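Local coordinates for protein fibrillarin-like rRNA/tRNA 2'-O-methyltransferase (Methanocaldococcus jannaschii, PDB 1FBN) that probably methylates ribose 2'-hydroxyls in rRNA and tRNA at sites chosen by a guide RNA, with S-adenosyl-L-methionine as methyl donor, at residues 51-54 with 55-58; 109-112 with 113-117; 161-164 with 165-169; 195-198 with 199-203. One frame throughout, in Å; residues are numbered along the deposited sequence.

How the interactions relate
All four contacts are local, each within one continuous piece of chain, and they follow one another in series with no nesting or crossing. Interaction 1 closes the turn that leads from strand 47-51 of the N-terminal antiparallel sheet into helix 58-64. Interaction 2 lies on helix 108-117, between strands 100-105 and 124-128 of the large mixed sheet, its centre about 19 Å from that of interaction 1. Interaction 3 takes the end of helix 156-167 into strand 168-169. Interaction 4, on helix 189-203, precedes strand 205-212. Interactions 3 and 4 touch, Ile161 CD1 lying 3.6 Å from Gly203 CA, so two neighbouring helices of the methyltransferase domain meet there.

Interaction 1: 51-54 with 55-58; sequences IWNP and NKSK
Asn53 and Asn55 meet through their amides, and a single side-chain oxygen joins the two asparagines. Asn53 OD1 accepts the backbone N of Asn55 at 2.9 Å, which defines an Asx turn, and also ND2 of Asn55 at 3.1 Å. The two donors use it differently: Asn55 ND2 comes in the carbonyl plane on a lone pair, while the backbone N sits above that plane, and the two amides stand at 90° to each other. The Asn53 side chain reaches this place because CG is anti to the backbone N (chi1 -165°), beside its own carbonyl. That carbonyl closes a type I turn over Pro54 and Asn55, with Lys56 N 3.0 Å from Asn53 O, and takes a weak further bond from Ser57 N. Without the Asn53 amide, as with an alanine at this position, Asn55 N and ND2 would probably lose their shared acceptor and the Asn55 side chain would be freer to turn. Ser57, the N-cap of helix 58-64, points its OG to the edge of the Trp52 indole, where NE1 donates a weak 2.9 Å bond. The same hydroxyl is bonded to Thr88, a predicted S-adenosyl-L-methionine-binding residue, and caps Ala60 N weakly. Chemically, then, the side-chain and backbone oxygens of Asn53 hold the turn, while the buried Ser57 hydroxyl links the indole weakly to the helix start and to Thr88 at the probable cofactor pocket.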
loop_
_atom_site.group_PDB
_atom_site.type_symbol
_atom_site.label_atom_id
_atom_site.label_comp_id
_atom_site.label_asym_id
_atom_site.label_seq_id
_atom_site.Cartn_x
_atom_site.Cartn_y
_atom_site.Cartn_z
ATOM N N ILE A 51 -3.869 13.660 -7.287
ATOM C CA ILE A 51 -4.941 12.718 -7.589
ATOM C C ILE A 51 -4.346 11.312 -7.622
ATOM O O ILE A 51 -3.445 11.022 -8.406
ATOM C CB ILE A 51 -5.626 13.057 -8.936
ATOM C CG1 ILE A 51 -6.302 14.433 -8.851
ATOM C CG2 ILE A 51 -6.632 11.981 -9.320
ATOM C CD1 ILE A 51 -7.319 14.582 -7.729
ATOM N N TRP A 52 -4.842 10.471 -6.720
ATOM C CA TRP A 52 -4.395 9.088 -6.550
ATOM C C TRP A 52 -5.163 8.142 -7.481
ATOM O O TRP A 52 -6.246 7.665 -7.143
ATOM C CB TRP A 52 -4.617 8.712 -5.082
ATOM C CG TRP A 52 -3.838 7.547 -4.558
ATOM C CD1 TRP A 52 -3.028 6.695 -5.261
ATOM C CD2 TRP A 52 -3.818 7.092 -3.200
ATOM N NE1 TRP A 52 -2.511 5.734 -4.419
ATOM C CE2 TRP A 52 -2.981 5.955 -3.150
ATOM C CE3 TRP A 52 -4.432 7.537 -2.020
ATOM C CZ2 TRP A 52 -2.740 5.254 -1.962
ATOM C CZ3 TRP A 52 -4.192 6.838 -0.837
ATOM C CH2 TRP A 52 -3.352 5.709 -0.819
ATOM N N ASN A 53 -4.573 7.853 -8.635
ATOM C CA ASN A 53 -5.185 7.000 -9.656
ATOM C C ASN A 53 -5.325 5.512 -9.282
ATOM O O ASN A 53 -4.326 4.803 -9.145
ATOM C CB ASN A 53 -4.393 7.146 -10.966
ATOM C CG ASN A 53 -5.131 6.593 -12.183
ATOM O OD1 ASN A 53 -6.086 5.824 -12.066
ATOM N ND2 ASN A 53 -4.680 6.992 -13.365
ATOM N N PRO A 54 -6.572 5.019 -9.139
ATOM C CA PRO A 54 -6.854 3.621 -8.791
ATOM C C PRO A 54 -6.440 2.633 -9.883
ATOM O O PRO A 54 -6.280 1.445 -9.621
ATOM C CB PRO A 54 -8.369 3.620 -8.579
ATOM C CG PRO A 54 -8.843 4.714 -9.480
ATOM C CD PRO A 54 -7.825 5.790 -9.228
ATOM N N ASN A 55 -6.293 3.126 -11.109
ATOM C CA ASN A 55 -5.875 2.290 -12.232
ATOM C C ASN A 55 -4.363 2.069 -12.191
ATOM O O ASN A 55 -3.836 1.185 -12.866
ATOM C CB ASN A 55 -6.247 2.954 -13.561
ATOM C CG ASN A 55 -7.739 3.073 -13.757
ATOM O OD1 ASN A 55 -8.422 2.082 -14.006
ATOM N ND2 ASN A 55 -8.256 4.294 -13.653
ATOM N N LYS A 56 -3.671 2.894 -11.409
ATOM C CA LYS A 56 -2.218 2.820 -11.275
ATOM C C LYS A 56 -1.748 2.418 -9.875
ATOM O O LYS A 56 -0.579 2.096 -9.682
ATOM C CB LYS A 56 -1.588 4.157 -11.682
ATOM C CG LYS A 56 -1.322 4.290 -13.179
ATOM C CD LYS A 56 -2.579 4.053 -14.008
ATOM C CE LYS A 56 -2.253 3.607 -15.436
ATOM N NZ LYS A 56 -3.467 3.139 -16.182
ATOM N N SER A 57 -2.667 2.410 -8.912
ATOM C CA SER A 57 -2.346 2.059 -7.532
ATOM C C SER A 57 -3.414 1.157 -6.913
ATOM O O SER A 57 -4.570 1.557 -6.769
ATOM C CB SER A 57 -2.189 3.333 -6.696
ATOM O OG SER A 57 -1.982 3.040 -5.321
ATOM N N LYS A 58 -3.013 -0.051 -6.525
ATOM C CA LYS A 58 -3.932 -1.013 -5.922
ATOM C C LYS A 58 -4.523 -0.522 -4.594
ATOM O O LYS A 58 -5.648 -0.886 -4.236
ATOM C CB LYS A 58 -3.244 -2.367 -5.722
ATOM C CG LYS A 58 -2.808 -3.045 -7.013
ATOM C CD LYS A 58 -2.236 -4.431 -6.743
ATOM C CE LYS A 58 -1.559 -4.997 -7.978
ATOM N NZ LYS A 58 -0.386 -4.159 -8.376
#

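Interaction 2: 109-112 with 113-117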
loop_
_atom_site.group_PDB
_atom_site.type_symbol
_atom_site.label_atom_id
_atom_site.label_comp_id
_atom_site.label_asym_id
_atom_site.label_seq_id
_atom_site.Cartn_x
_atom_site.Cartn_y
_atom_site.Cartn_z
ATOM N N ARG A 109 17.595 -2.451 -10.807
ATOM C CA ARG A 109 16.919 -1.654 -11.831
ATOM C C ARG A 109 15.557 -1.151 -11.371
ATOM O O ARG A 109 15.101 -0.103 -11.827
ATOM C CB ARG A 109 16.809 -2.426 -13.143
ATOM C CG ARG A 109 18.138 -2.538 -13.857
ATOM C CD ARG A 109 18.062 -3.422 -15.084
ATOM N NE ARG A 109 19.214 -3.189 -15.948
ATOM C CZ ARG A 109 19.283 -2.214 -16.852
ATOM N NH1 ARG A 109 18.259 -1.383 -17.023
ATOM N NH2 ARG A 109 20.390 -2.048 -17.562
ATOM N N ILE A 110 14.906 -1.897 -10.478
ATOM C CA ILE A 110 13.620 -1.466 -9.934
ATOM C C ILE A 110 13.890 -0.395 -8.876
ATOM O O ILE A 110 13.176 0.608 -8.801
ATOM C CB ILE A 110 12.817 -2.630 -9.306
ATOM C CG1 ILE A 110 12.255 -3.527 -10.407
ATOM C CG2 ILE A 110 11.661 -2.084 -8.467
ATOM C CD1 ILE A 110 11.430 -4.665 -9.885
HETATM N N MSE A 111 14.937 -0.600 -8.080
HETATM C CA MSE A 111 15.311 0.361 -7.046
HETATM C C MSE A 111 15.759 1.669 -7.699
HETATM O O MSE A 111 15.550 2.753 -7.154
HETATM C CB MSE A 111 16.435 -0.195 -6.161
HETATM C CG MSE A 111 16.709 0.638 -4.908
HETATM SE SE MSE A 111 15.262 0.699 -3.829
HETATM C CE MSE A 111 15.562 -0.744 -2.902
ATOM N N ARG A 112 16.363 1.560 -8.877
ATOM C CA ARG A 112 16.832 2.727 -9.615
ATOM C C ARG A 112 15.633 3.595 -10.006
ATOM O O ARG A 112 15.657 4.816 -9.838
ATOM C CB ARG A 112 17.588 2.276 -10.865
ATOM C CG ARG A 112 18.446 3.342 -11.504
ATOM C CD ARG A 112 19.143 2.792 -12.741
ATOM N NE ARG A 112 19.956 1.617 -12.436
ATOM C CZ ARG A 112 20.369 0.727 -13.337
ATOM N NH1 ARG A 112 20.048 0.865 -14.618
ATOM N NH2 ARG A 112 21.100 -0.312 -12.952
ATOM N N GLU A 113 14.576 2.951 -10.499
ATOM C CA GLU A 113 13.362 3.651 -10.907
ATOM C C GLU A 113 12.639 4.226 -9.694
ATOM O O GLU A 113 12.165 5.364 -9.728
ATOM C CB GLU A 113 12.434 2.711 -11.675
ATOM C CG GLU A 113 13.073 2.114 -12.917
ATOM C CD GLU A 113 12.098 1.322 -13.769
ATOM O OE1 GLU A 113 11.157 0.708 -13.213
ATOM O OE2 GLU A 113 12.282 1.309 -15.005
ATOM N N LEU A 114 12.576 3.442 -8.620
ATOM C CA LEU A 114 11.924 3.886 -7.395
ATOM C C LEU A 114 12.644 5.111 -6.827
ATOM O O LEU A 114 12.009 6.047 -6.344
ATOM C CB LEU A 114 11.897 2.752 -6.365
ATOM C CG LEU A 114 11.271 3.043 -4.993
ATOM C CD1 LEU A 114 9.857 3.580 -5.137
ATOM C CD2 LEU A 114 11.274 1.774 -4.161
ATOM N N LEU A 115 13.971 5.105 -6.917
ATOM C CA LEU A 115 14.793 6.209 -6.433
ATOM C C LEU A 115 14.591 7.489 -7.239
ATOM O O LEU A 115 14.679 8.585 -6.691
ATOM C CB LEU A 115 16.274 5.813 -6.437
ATOM C CG LEU A 115 16.863 5.301 -5.120
ATOM C CD1 LEU A 115 15.947 4.289 -4.470
ATOM C CD2 LEU A 115 18.233 4.710 -5.376
ATOM N N ASP A 116 14.314 7.349 -8.535
ATOM C CA ASP A 116 14.095 8.506 -9.403
ATOM C C ASP A 116 12.712 9.130 -9.191
ATOM O O ASP A 116 12.562 10.356 -9.209
ATOM C CB ASP A 116 14.274 8.118 -10.874
ATOM C CG ASP A 116 15.683 7.625 -11.187
ATOM O OD1 ASP A 116 16.659 8.160 -10.610
ATOM O OD2 ASP A 116 15.816 6.698 -12.016
ATOM N N ALA A 117 11.711 8.281 -8.981
ATOM C CA ALA A 117 10.343 8.736 -8.767
ATOM C C ALA A 117 10.118 9.306 -7.367
ATOM O O ALA A 117 9.400 10.291 -7.205
ATOM C CB ALA A 117 9.376 7.602 -9.031
#
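Met111, present as selenomethionine, lays its selenium across the next turn of helix 108-117, where Leu115 and Leu114 receive it. SE is 3.7 Å from Leu115 CD1 and 4.1 Å from Leu114 CD2. With CG anti to the backbone N (chi1 -170°) and the chain bent at its next two torsions, Met111 curls over these methyl groups. The tightly packed side belongs to the buried Met111 and Leu114, which rest on strand 100-105, the latter at Ala103 and both at Glu105, a predicted S-adenosyl-L-methionine-binding residue, as expected of the helix in a beta-alpha-beta unit. Leu115 forms the exposed edge of the patch, and it and Met111 both touch Pro126 of strand 124-128. The solvent side is looser. Arg112 NH1 lies 3.7 Å above the guanidinium plane of Arg109, toward its rim, and the acids of the next turn stay apart from both: Arg112 NE and Asp116 OD2 are 6.6 Å from each other. No salt bridge therefore forms between these arginines and the acids of the next turn, any attraction is probably weak, and cohesion comes from the apolar face and the backbone bonds.

Interaction 3: 161-164 with 165-169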
loop_
_atom_site.group_PDB
_atom_site.type_symbol
_atom_site.label_atom_id
_atom_site.label_comp_id
_atom_site.label_asym_id
_atom_site.label_seq_id
_atom_site.Cartn_x
_atom_site.Cartn_y
_atom_site.Cartn_z
ATOM N N ILE A 161 3.694 -13.186 6.589
ATOM C CA ILE A 161 3.759 -13.792 7.918
ATOM C C ILE A 161 5.177 -13.750 8.458
ATOM O O ILE A 161 5.394 -13.401 9.616
ATOM C CB ILE A 161 3.254 -15.261 7.901
ATOM C CG1 ILE A 161 1.751 -15.296 7.610
ATOM C CG2 ILE A 161 3.550 -15.949 9.233
ATOM C CD1 ILE A 161 1.220 -16.678 7.307
ATOM N N LYS A 162 6.140 -14.071 7.600
ATOM C CA LYS A 162 7.550 -14.072 7.980
ATOM C C LYS A 162 7.995 -12.658 8.375
ATOM O O LYS A 162 8.658 -12.464 9.395
ATOM C CB LYS A 162 8.399 -14.592 6.818
ATOM C CG LYS A 162 9.759 -15.115 7.225
ATOM C CD LYS A 162 10.561 -15.596 6.020
ATOM C CE LYS A 162 9.833 -16.673 5.242
ATOM N NZ LYS A 162 10.645 -17.125 4.087
ATOM N N ASN A 163 7.597 -11.672 7.578
ATOM C CA ASN A 163 7.946 -10.285 7.848
ATOM C C ASN A 163 7.202 -9.717 9.053
ATOM O O ASN A 163 7.713 -8.835 9.739
ATOM C CB ASN A 163 7.714 -9.429 6.604
ATOM C CG ASN A 163 8.856 -9.531 5.609
ATOM O OD1 ASN A 163 9.763 -8.697 5.611
ATOM N ND2 ASN A 163 8.828 -10.561 4.765
ATOM N N ALA A 164 6.000 -10.232 9.310
ATOM C CA ALA A 164 5.196 -9.792 10.447
ATOM C C ALA A 164 5.856 -10.254 11.749
ATOM O O ALA A 164 5.939 -9.492 12.715
ATOM C CB ALA A 164 3.782 -10.343 10.343
ATOM N N LYS A 165 6.338 -11.497 11.761
ATOM C CA LYS A 165 7.010 -12.060 12.933
ATOM C C LYS A 165 8.228 -11.212 13.264
ATOM O O LYS A 165 8.469 -10.872 14.419
ATOM C CB LYS A 165 7.477 -13.497 12.670
ATOM C CG LYS A 165 6.385 -14.558 12.575
ATOM C CD LYS A 165 7.029 -15.907 12.237
ATOM C CE LYS A 165 6.016 -17.015 11.987
ATOM N NZ LYS A 165 5.326 -17.433 13.231
ATOM N N TRP A 166 8.988 -10.861 12.234
ATOM C CA TRP A 166 10.187 -10.060 12.407
ATOM C C TRP A 166 9.972 -8.591 12.746
ATOM O O TRP A 166 10.568 -8.088 13.697
ATOM C CB TRP A 166 11.064 -10.145 11.154
ATOM C CG TRP A 166 11.913 -11.366 11.100
ATOM C CD1 TRP A 166 11.595 -12.563 10.527
ATOM C CD2 TRP A 166 13.224 -11.527 11.667
ATOM N NE1 TRP A 166 12.622 -13.460 10.703
ATOM C CE2 TRP A 166 13.633 -12.852 11.401
ATOM C CE3 TRP A 166 14.089 -10.680 12.377
ATOM C CZ2 TRP A 166 14.873 -13.356 11.821
ATOM C CZ3 TRP A 166 15.322 -11.179 12.794
ATOM C CH2 TRP A 166 15.699 -12.505 12.513
ATOM N N PHE A 167 9.082 -7.927 12.008
ATOM C CA PHE A 167 8.871 -6.490 12.171
ATOM C C PHE A 167 7.536 -5.917 12.643
ATOM O O PHE A 167 7.503 -4.793 13.143
ATOM C CB PHE A 167 9.237 -5.794 10.857
ATOM C CG PHE A 167 10.534 -6.261 10.270
ATOM C CD1 PHE A 167 11.737 -5.973 10.898
ATOM C CD2 PHE A 167 10.550 -7.017 9.109
ATOM C CE1 PHE A 167 12.943 -6.438 10.375
ATOM C CE2 PHE A 167 11.748 -7.486 8.579
ATOM C CZ PHE A 167 12.947 -7.196 9.214
ATOM N N LEU A 168 6.443 -6.656 12.498
ATOM C CA LEU A 168 5.146 -6.111 12.877
ATOM C C LEU A 168 4.800 -6.114 14.365
ATOM O O LEU A 168 4.811 -7.154 15.024
ATOM C CB LEU A 168 4.038 -6.770 12.056
ATOM C CG LEU A 168 2.689 -6.054 12.000
ATOM C CD1 LEU A 168 2.871 -4.594 11.600
ATOM C CD2 LEU A 168 1.795 -6.771 11.011
ATOM N N LYS A 169 4.489 -4.925 14.882
ATOM C CA LYS A 169 4.109 -4.745 16.280
ATOM C C LYS A 169 2.823 -5.512 16.527
ATOM O O LYS A 169 2.026 -5.688 15.606
ATOM C CB LYS A 169 3.825 -3.266 16.570
ATOM C CG LYS A 169 5.006 -2.331 16.421
ATOM C CD LYS A 169 4.584 -0.906 16.714
ATOM C CE LYS A 169 5.760 0.040 16.659
ATOM N NZ LYS A 169 5.311 1.439 16.884
#
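Asn163 and Phe167 lie side by side one helical turn apart, and their torsions set an amide oxygen against a ring edge. Both side chains have CG anti to the carbonyl carbon (chi1 -81° in Asn163). OD1 of Asn163 reaches the edge of the Phe167 ring in its plane, 3.8 Å from CE2, while bonding to Tyr137 OH; ND2 is held by the carbonyls of Ile159 and Ala131, the latter a predicted cofactor-binding residue. One face of Phe167 is covered by Trp166 CB, 3.7 Å above its centre; the side chain also touches Leu79 and Val144, and the ring meets that of Tyr137, nearly parallel to it. Were Phe167 cut back to an alanine, a gap would probably open beside Leu79 and Val144, and Tyr137 would lose its aromatic neighbour. This helix, 156-167, is the connection of a beta-alpha-beta crossover from strand 144-149 to 172-179 in the Rossmann-like sheet of the methyltransferases. Trp166 is turned so that CD1, at the indole edge, lies 3.1 Å from Lys162 O and in the plane of the ring. On the flank toward Trp227, Ala164 CB meets Leu168 CB at 4.0 Å, and the Leu168 N-H still bonds to Ala164 O as the chain leaves the helix. Lys165 runs beside Ile161 in an extended course, its CE resting 3.8 Å from Ile161 CG2, and then turns at chi4.

Interaction 4: 195-198 with 199-203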
loop_
_atom_site.group_PDB
_atom_site.type_symbol
_atom_site.label_atom_id
_atom_site.label_comp_id
_atom_site.label_asym_id
_atom_site.label_seq_id
_atom_site.Cartn_x
_atom_site.Cartn_y
_atom_site.Cartn_z
ATOM N N GLU A 195 -8.687 -19.928 0.710
ATOM C CA GLU A 195 -7.528 -20.645 1.228
ATOM C C GLU A 195 -6.431 -19.694 1.702
ATOM O O GLU A 195 -5.761 -19.968 2.694
ATOM C CB GLU A 195 -6.986 -21.612 0.173
ATOM C CG GLU A 195 -7.963 -22.733 -0.177
ATOM C CD GLU A 195 -7.505 -23.609 -1.335
ATOM O OE1 GLU A 195 -6.523 -23.259 -2.023
ATOM O OE2 GLU A 195 -8.144 -24.656 -1.563
ATOM N N GLN A 196 -6.250 -18.582 0.993
ATOM C CA GLN A 196 -5.249 -17.587 1.372
ATOM C C GLN A 196 -5.637 -16.939 2.693
ATOM O O GLN A 196 -4.789 -16.731 3.557
ATOM C CB GLN A 196 -5.097 -16.521 0.285
ATOM C CG GLN A 196 -4.379 -17.016 -0.949
ATOM C CD GLN A 196 -2.986 -17.532 -0.637
ATOM O OE1 GLN A 196 -2.105 -16.768 -0.242
ATOM N NE2 GLN A 196 -2.779 -18.831 -0.814
ATOM N N LYS A 197 -6.921 -16.626 2.842
ATOM C CA LYS A 197 -7.438 -16.026 4.068
ATOM C C LYS A 197 -7.144 -16.960 5.247
ATOM O O LYS A 197 -6.700 -16.516 6.305
ATOM C CB LYS A 197 -8.945 -15.781 3.936
ATOM C CG LYS A 197 -9.588 -15.108 5.136
ATOM C CD LYS A 197 -11.071 -14.861 4.906
ATOM C CE LYS A 197 -11.735 -14.339 6.173
ATOM N NZ LYS A 197 -13.196 -14.091 6.001
ATOM N N GLU A 198 -7.345 -18.260 5.039
ATOM C CA GLU A 198 -7.083 -19.264 6.072
ATOM C C GLU A 198 -5.601 -19.315 6.436
ATOM O O GLU A 198 -5.254 -19.425 7.611
ATOM C CB GLU A 198 -7.550 -20.651 5.612
ATOM C CG GLU A 198 -9.054 -20.753 5.389
ATOM C CD GLU A 198 -9.488 -22.081 4.779
ATOM O OE1 GLU A 198 -8.719 -22.676 3.988
ATOM O OE2 GLU A 198 -10.617 -22.522 5.083
ATOM N N ILE A 199 -4.733 -19.243 5.429
ATOM C CA ILE A 199 -3.285 -19.263 5.653
ATOM C C ILE A 199 -2.862 -18.065 6.504
ATOM O O ILE A 199 -2.083 -18.210 7.446
ATOM C CB ILE A 199 -2.495 -19.256 4.315
ATOM C CG1 ILE A 199 -2.673 -20.597 3.600
ATOM C CG2 ILE A 199 -1.013 -18.961 4.560
ATOM C CD1 ILE A 199 -1.979 -20.679 2.256
ATOM N N LEU A 200 -3.390 -16.888 6.173
ATOM C CA LEU A 200 -3.072 -15.673 6.916
ATOM C C LEU A 200 -3.565 -15.758 8.357
ATOM O O LEU A 200 -2.846 -15.378 9.283
ATOM C CB LEU A 200 -3.674 -14.445 6.229
ATOM C CG LEU A 200 -3.064 -14.069 4.875
ATOM C CD1 LEU A 200 -3.848 -12.932 4.255
ATOM C CD2 LEU A 200 -1.598 -13.692 5.048
ATOM N N GLU A 201 -4.785 -16.263 8.544
ATOM C CA GLU A 201 -5.364 -16.394 9.880
ATOM C C GLU A 201 -4.592 -17.408 10.715
ATOM O O GLU A 201 -4.332 -17.179 11.896
ATOM C CB GLU A 201 -6.854 -16.747 9.801
ATOM C CG GLU A 201 -7.688 -15.628 9.183
ATOM C CD GLU A 201 -9.183 -15.903 9.176
ATOM O OE1 GLU A 201 -9.604 -16.962 8.660
ATOM O OE2 GLU A 201 -9.940 -15.035 9.666
ATOM N N ALA A 202 -4.189 -18.508 10.083
ATOM C CA ALA A 202 -3.413 -19.546 10.754
ATOM C C ALA A 202 -2.032 -18.985 11.107
ATOM O O ALA A 202 -1.413 -19.397 12.090
ATOM C CB ALA A 202 -3.272 -20.760 9.847
ATOM N N GLY A 203 -1.584 -18.014 10.312
ATOM C CA GLY A 203 -0.291 -17.386 10.522
ATOM C C GLY A 203 -0.233 -16.364 11.645
ATOM O O GLY A 203 0.857 -15.984 12.074
#
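Residues 195-203 lie within helix 189-203, where four successive carbonyls, those of Glu195 to Glu198, each accept the N-H four residues on, from Ile199 N to Glu195 O at 3.0 Å through Ala202 N to Glu198 O at 2.8 Å. Gln196 and Ile199 lie side by side: Gln196 bends at its second torsion, and its NE2 settles 3.7 Å from Ile199 CD1. The isoleucine has CG1 anti to the carbonyl carbon (chi1 -70°), which brings that atom close over Glu195 O at 3.3 Å. Gln196 and Ile199 both touch Ala157 of helix 156-167, and Leu200 joins them there while also packing on Leu160 and Ile176. Lys197 behaves differently. Its fully extended chain crosses the carboxylate of Glu201, with CE 4.0 Å from OE2, but NZ stays 5.0 Å from the same oxygen, too far for a salt bridge; opposite charges probably still attract across that distance. The Lys197 side chain touches Ile207 and Glu210 of strand 205-212. Other acids of the helix have their own lysines, Glu198 paired with Lys194 and Glu195 with Lys187. Buried Gln196 and Leu200 against an exposed, charged flank make an amphipathic helix, laid against the mixed sheet, whose strand order 3-2-1-4-5-7-6 is the hallmark of the class I methyltransferase fold.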